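Local coordinates for protein probable uracil-DNA glycosylase (PDB 5X55) that belongs to the uracil-DNA glycosylase superfamily and is probably a uracil-DNA glycosylase of a giant virus, at residues D288-G296 with H350-R361. Residues are numbered along the deposited sequence; the frame is centred on the assembly and turned at random.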
loop_
_atom_site.group_PDB
_atom_site.type_symbol
_atom_site.label_atom_id
_atom_site.label_comp_id
_atom_site.label_asym_id
_atom_site.label_seq_id
_atom_site.Cartn_x
_atom_site.Cartn_y
_atom_site.Cartn_z
ATOM N N ASP A 288 2.418 -1.192 18.967
ATOM C CA ASP A 288 1.391 -0.424 19.631
ATOM C C ASP A 288 1.272 0.969 19.060
ATOM O O ASP A 288 2.247 1.545 18.548
ATOM C CB ASP A 288 1.638 -0.375 21.123
ATOM C CG ASP A 288 1.417 -1.735 21.785
ATOM O OD1 ASP A 288 2.005 -1.987 22.863
ATOM O OD2 ASP A 288 0.657 -2.556 21.228
ATOM N N ASP A 289 0.038 1.477 19.117
ATOM C CA ASP A 289 -0.212 2.874 18.815
ATOM C C ASP A 289 0.213 3.214 17.382
ATOM O O ASP A 289 0.873 4.230 17.126
ATOM C CB ASP A 289 0.521 3.754 19.829
ATOM C CG ASP A 289 0.078 5.182 19.784
ATOM O OD1 ASP A 289 0.970 6.053 19.770
ATOM O OD2 ASP A 289 -1.150 5.420 19.762
ATOM N N LEU A 290 -0.100 2.320 16.447
ATOM C CA LEU A 290 0.056 2.651 15.042
ATOM C C LEU A 290 -1.103 3.533 14.622
ATOM O O LEU A 290 -2.143 3.585 15.284
ATOM C CB LEU A 290 0.091 1.392 14.177
ATOM C CG LEU A 290 1.142 0.345 14.545
ATOM C CD1 LEU A 290 1.108 -0.820 13.558
ATOM C CD2 LEU A 290 2.530 0.946 14.620
ATOM N N ILE A 291 -0.931 4.225 13.504
ATOM C CA ILE A 291 -2.017 4.993 12.912
ATOM C C ILE A 291 -2.465 4.295 11.633
ATOM O O ILE A 291 -1.653 4.071 10.727
ATOM C CB ILE A 291 -1.599 6.441 12.639
ATOM C CG1 ILE A 291 -1.131 7.077 13.951
ATOM C CG2 ILE A 291 -2.773 7.196 12.018
ATOM C CD1 ILE A 291 -0.303 8.327 13.778
ATOM N N PHE A 292 -3.752 3.952 11.564
ATOM C CA PHE A 292 -4.369 3.354 10.388
ATOM C C PHE A 292 -5.254 4.390 9.709
ATOM O O PHE A 292 -6.143 4.975 10.346
ATOM C CB PHE A 292 -5.192 2.109 10.755
ATOM C CG PHE A 292 -4.355 0.902 11.065
ATOM C CD1 PHE A 292 -3.796 0.735 12.321
ATOM C CD2 PHE A 292 -4.106 -0.060 10.083
ATOM C CE1 PHE A 292 -3.003 -0.370 12.616
ATOM C CE2 PHE A 292 -3.306 -1.181 10.357
ATOM C CZ PHE A 292 -2.747 -1.332 11.631
ATOM N N VAL A 293 -5.003 4.616 8.423
ATOM C CA VAL A 293 -5.759 5.555 7.605
ATOM C C VAL A 293 -6.616 4.746 6.645
ATOM O O VAL A 293 -6.084 3.994 5.817
ATOM C CB VAL A 293 -4.822 6.504 6.846
ATOM C CG1 VAL A 293 -5.615 7.418 5.972
ATOM C CG2 VAL A 293 -3.984 7.282 7.811
ATOM N N ALA A 294 -7.941 4.890 6.759
ATOM C CA ALA A 294 -8.894 4.113 5.972
ATOM C C ALA A 294 -9.587 5.036 4.968
ATOM O O ALA A 294 -10.509 5.778 5.319
ATOM C CB ALA A 294 -9.909 3.416 6.880
ATOM N N TRP A 295 -9.145 4.986 3.712
ATOM C CA TRP A 295 -9.758 5.758 2.644
ATOM C C TRP A 295 -10.645 4.821 1.807
ATOM O O TRP A 295 -10.142 3.992 1.037
ATOM C CB TRP A 295 -8.680 6.423 1.798
ATOM C CG TRP A 295 -7.868 7.519 2.488
ATOM C CD1 TRP A 295 -8.253 8.319 3.535
ATOM C CD2 TRP A 295 -6.529 7.927 2.142
ATOM N NE1 TRP A 295 -7.231 9.204 3.856
ATOM C CE2 TRP A 295 -6.169 8.979 3.016
ATOM C CE3 TRP A 295 -5.607 7.504 1.172
ATOM C CZ2 TRP A 295 -4.929 9.604 2.956
ATOM C CZ3 TRP A 295 -4.363 8.140 1.108
ATOM C CH2 TRP A 295 -4.039 9.172 2.002
ATOM N N GLY A 296 -11.966 4.961 1.953
ATOM C CA GLY A 296 -12.906 4.103 1.267
ATOM C C GLY A 296 -13.360 2.922 2.117
ATOM O O GLY A 296 -12.788 2.590 3.162
ATOM N N HIS A 350 -6.426 14.731 7.017
ATOM C CA HIS A 350 -5.829 13.425 7.308
ATOM C C HIS A 350 -4.442 13.564 7.921
ATOM O O HIS A 350 -4.137 12.953 8.955
ATOM C CB HIS A 350 -5.743 12.590 6.037
ATOM C CG HIS A 350 -7.006 12.595 5.239
ATOM N ND1 HIS A 350 -8.021 11.689 5.448
ATOM C CD2 HIS A 350 -7.427 13.414 4.248
ATOM C CE1 HIS A 350 -9.014 11.949 4.620
ATOM N NE2 HIS A 350 -8.673 12.982 3.873
ATOM N N PHE A 351 -3.588 14.366 7.284
ATOM C CA PHE A 351 -2.191 14.444 7.680
ATOM C C PHE A 351 -2.009 15.323 8.901
ATOM O O PHE A 351 -1.095 15.082 9.696
ATOM C CB PHE A 351 -1.367 14.920 6.483
ATOM C CG PHE A 351 -1.536 14.021 5.288
ATOM C CD1 PHE A 351 -0.731 12.900 5.131
ATOM C CD2 PHE A 351 -2.549 14.254 4.359
ATOM C CE1 PHE A 351 -0.910 12.039 4.045
ATOM C CE2 PHE A 351 -2.725 13.408 3.262
ATOM C CZ PHE A 351 -1.916 12.288 3.115
ATOM N N GLY A 352 -2.872 16.327 9.074
ATOM C CA GLY A 352 -2.920 17.032 10.341
ATOM C C GLY A 352 -3.271 16.107 11.490
ATOM O O GLY A 352 -2.666 16.173 12.560
ATOM N N LYS A 353 -4.225 15.200 11.269
ATOM C CA LYS A 353 -4.579 14.244 12.314
ATOM C C LYS A 353 -3.429 13.281 12.611
ATOM O O LYS A 353 -3.162 12.968 13.784
ATOM C CB LYS A 353 -5.850 13.488 11.916
ATOM C CG LYS A 353 -7.014 14.413 11.724
ATOM C CD LYS A 353 -8.326 13.848 12.216
ATOM C CE LYS A 353 -8.867 12.789 11.284
ATOM N NZ LYS A 353 -10.294 12.454 11.624
ATOM N N ILE A 354 -2.736 12.798 11.567
ATOM C CA ILE A 354 -1.551 11.969 11.796
ATOM C C ILE A 354 -0.522 12.728 12.628
ATOM O O ILE A 354 0.082 12.188 13.564
ATOM C CB ILE A 354 -0.944 11.513 10.461
ATOM C CG1 ILE A 354 -1.880 10.548 9.738
ATOM C CG2 ILE A 354 0.446 10.900 10.696
ATOM C CD1 ILE A 354 -1.542 10.357 8.263
ATOM N N ASN A 355 -0.292 13.992 12.266
ATOM C CA ASN A 355 0.684 14.820 12.959
ATOM C C ASN A 355 0.339 14.952 14.429
ATOM O O ASN A 355 1.202 14.792 15.302
ATOM C CB ASN A 355 0.732 16.207 12.324
ATOM C CG ASN A 355 1.445 16.218 11.000
ATOM O OD1 ASN A 355 2.135 15.258 10.635
ATOM N ND2 ASN A 355 1.312 17.328 10.275
ATOM N N GLU A 356 -0.918 15.283 14.715
ATOM C CA GLU A 356 -1.307 15.515 16.095
ATOM C C GLU A 356 -1.196 14.239 16.910
ATOM O O GLU A 356 -0.747 14.285 18.057
ATOM C CB GLU A 356 -2.716 16.097 16.164
ATOM C CG GLU A 356 -2.833 17.487 15.537
ATOM C CD GLU A 356 -1.665 18.419 15.906
ATOM O OE1 GLU A 356 -1.447 18.682 17.111
ATOM O OE2 GLU A 356 -0.949 18.875 14.981
ATOM N N HIS A 357 -1.563 13.086 16.331
ATOM C CA HIS A 357 -1.457 11.847 17.098
ATOM C C HIS A 357 0.000 11.487 17.383
ATOM O O HIS A 357 0.353 11.137 18.521
ATOM C CB HIS A 357 -2.160 10.705 16.373
ATOM C CG HIS A 357 -2.242 9.447 17.184
ATOM N ND1 HIS A 357 -3.254 9.213 18.095
ATOM C CD2 HIS A 357 -1.420 8.372 17.249
ATOM C CE1 HIS A 357 -3.061 8.037 18.667
ATOM N NE2 HIS A 357 -1.959 7.507 18.168
ATOM N N LEU A 358 0.869 11.594 16.375
ATOM C CA LEU A 358 2.286 11.325 16.610
ATOM C C LEU A 358 2.846 12.260 17.673
ATOM O O LEU A 358 3.604 11.836 18.555
ATOM C CB LEU A 358 3.086 11.467 15.311
ATOM C CG LEU A 358 2.878 10.367 14.269
ATOM C CD1 LEU A 358 3.659 10.650 12.967
ATOM C CD2 LEU A 358 3.278 9.022 14.853
ATOM N N LYS A 359 2.481 13.538 17.602
ATOM C CA LYS A 359 3.003 14.506 18.550
ATOM C C LYS A 359 2.463 14.234 19.942
ATOM O O LYS A 359 3.187 14.391 20.932
ATOM C CB LYS A 359 2.669 15.919 18.071
ATOM C CG LYS A 359 2.758 17.018 19.108
ATOM C CD LYS A 359 2.549 18.380 18.442
ATOM C CE LYS A 359 1.681 19.304 19.293
ATOM N NZ LYS A 359 2.311 19.681 20.595
ATOM N N SER A 360 1.219 13.767 20.038
ATOM C CA SER A 360 0.655 13.462 21.343
ATOM C C SER A 360 1.274 12.212 21.945
ATOM O O SER A 360 1.141 11.998 23.152
ATOM C CB SER A 360 -0.870 13.322 21.264
ATOM O OG SER A 360 -1.279 12.044 20.805
ATOM N N ARG A 361 1.957 11.387 21.150
ATOM C CA ARG A 361 2.738 10.292 21.717
ATOM C C ARG A 361 4.246 10.518 21.605
ATOM O O ARG A 361 5.021 9.560 21.610
ATOM C CB ARG A 361 2.348 8.964 21.070
ATOM C CG ARG A 361 0.855 8.803 20.902
ATOM C CD ARG A 361 0.167 8.519 22.223
ATOM N NE ARG A 361 -1.294 8.524 22.112
ATOM C CZ ARG A 361 -2.051 7.427 22.104
ATOM N NH1 ARG A 361 -1.491 6.222 22.199
ATOM N NH2 ARG A 361 -3.375 7.533 22.017
#
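Asp289, just ahead of strand 291-295, takes His357, from the last turn of helix 350-360, and Arg361, just past the helix end, on a single carboxylate oxygen. His357 NE2 donates a hydrogen bond of 2.7 Å to Asp289 OD2, which lies near the imidazole plane at the ring edge; the N-H...O angle is 148°, and the donor comes from the syn side but tilted well out of the carboxylate plane. Arg361 NH1 forms a salt bridge to the same OD2 at 2.6 Å, the oxygen standing over one face of the guanidinium, whose plane is almost parallel to the carboxylate. With chi1 at -173°, CG of His357 lies trans to the main-chain nitrogen, and the imidazole extends to Asp289; Tyr312 stacks on this ring.

Ile291 CD1 lies 3.8 Å from Leu358 CD2 and also reaches Ile354 CG2, while its CG1 is 3.6 Å from His357 CD2. Val293 CG2 meets Ile354 CD1 at 4.0 Å.

Aromatic rings close the far end: Trp295 directs its pyrrole edge at the face of His350 in a T-shaped pair (planes at 83°), and its CH2 lies 3.9 Å from Phe351 CZ. His350 NE2 is hydrogen-bonded to the carbonyl oxygen of Phe345. Antiparallel to the strand, the helix packs on the four-stranded parallel sheet, the layered alpha/beta architecture of the uracil-DNA glycosylase fold.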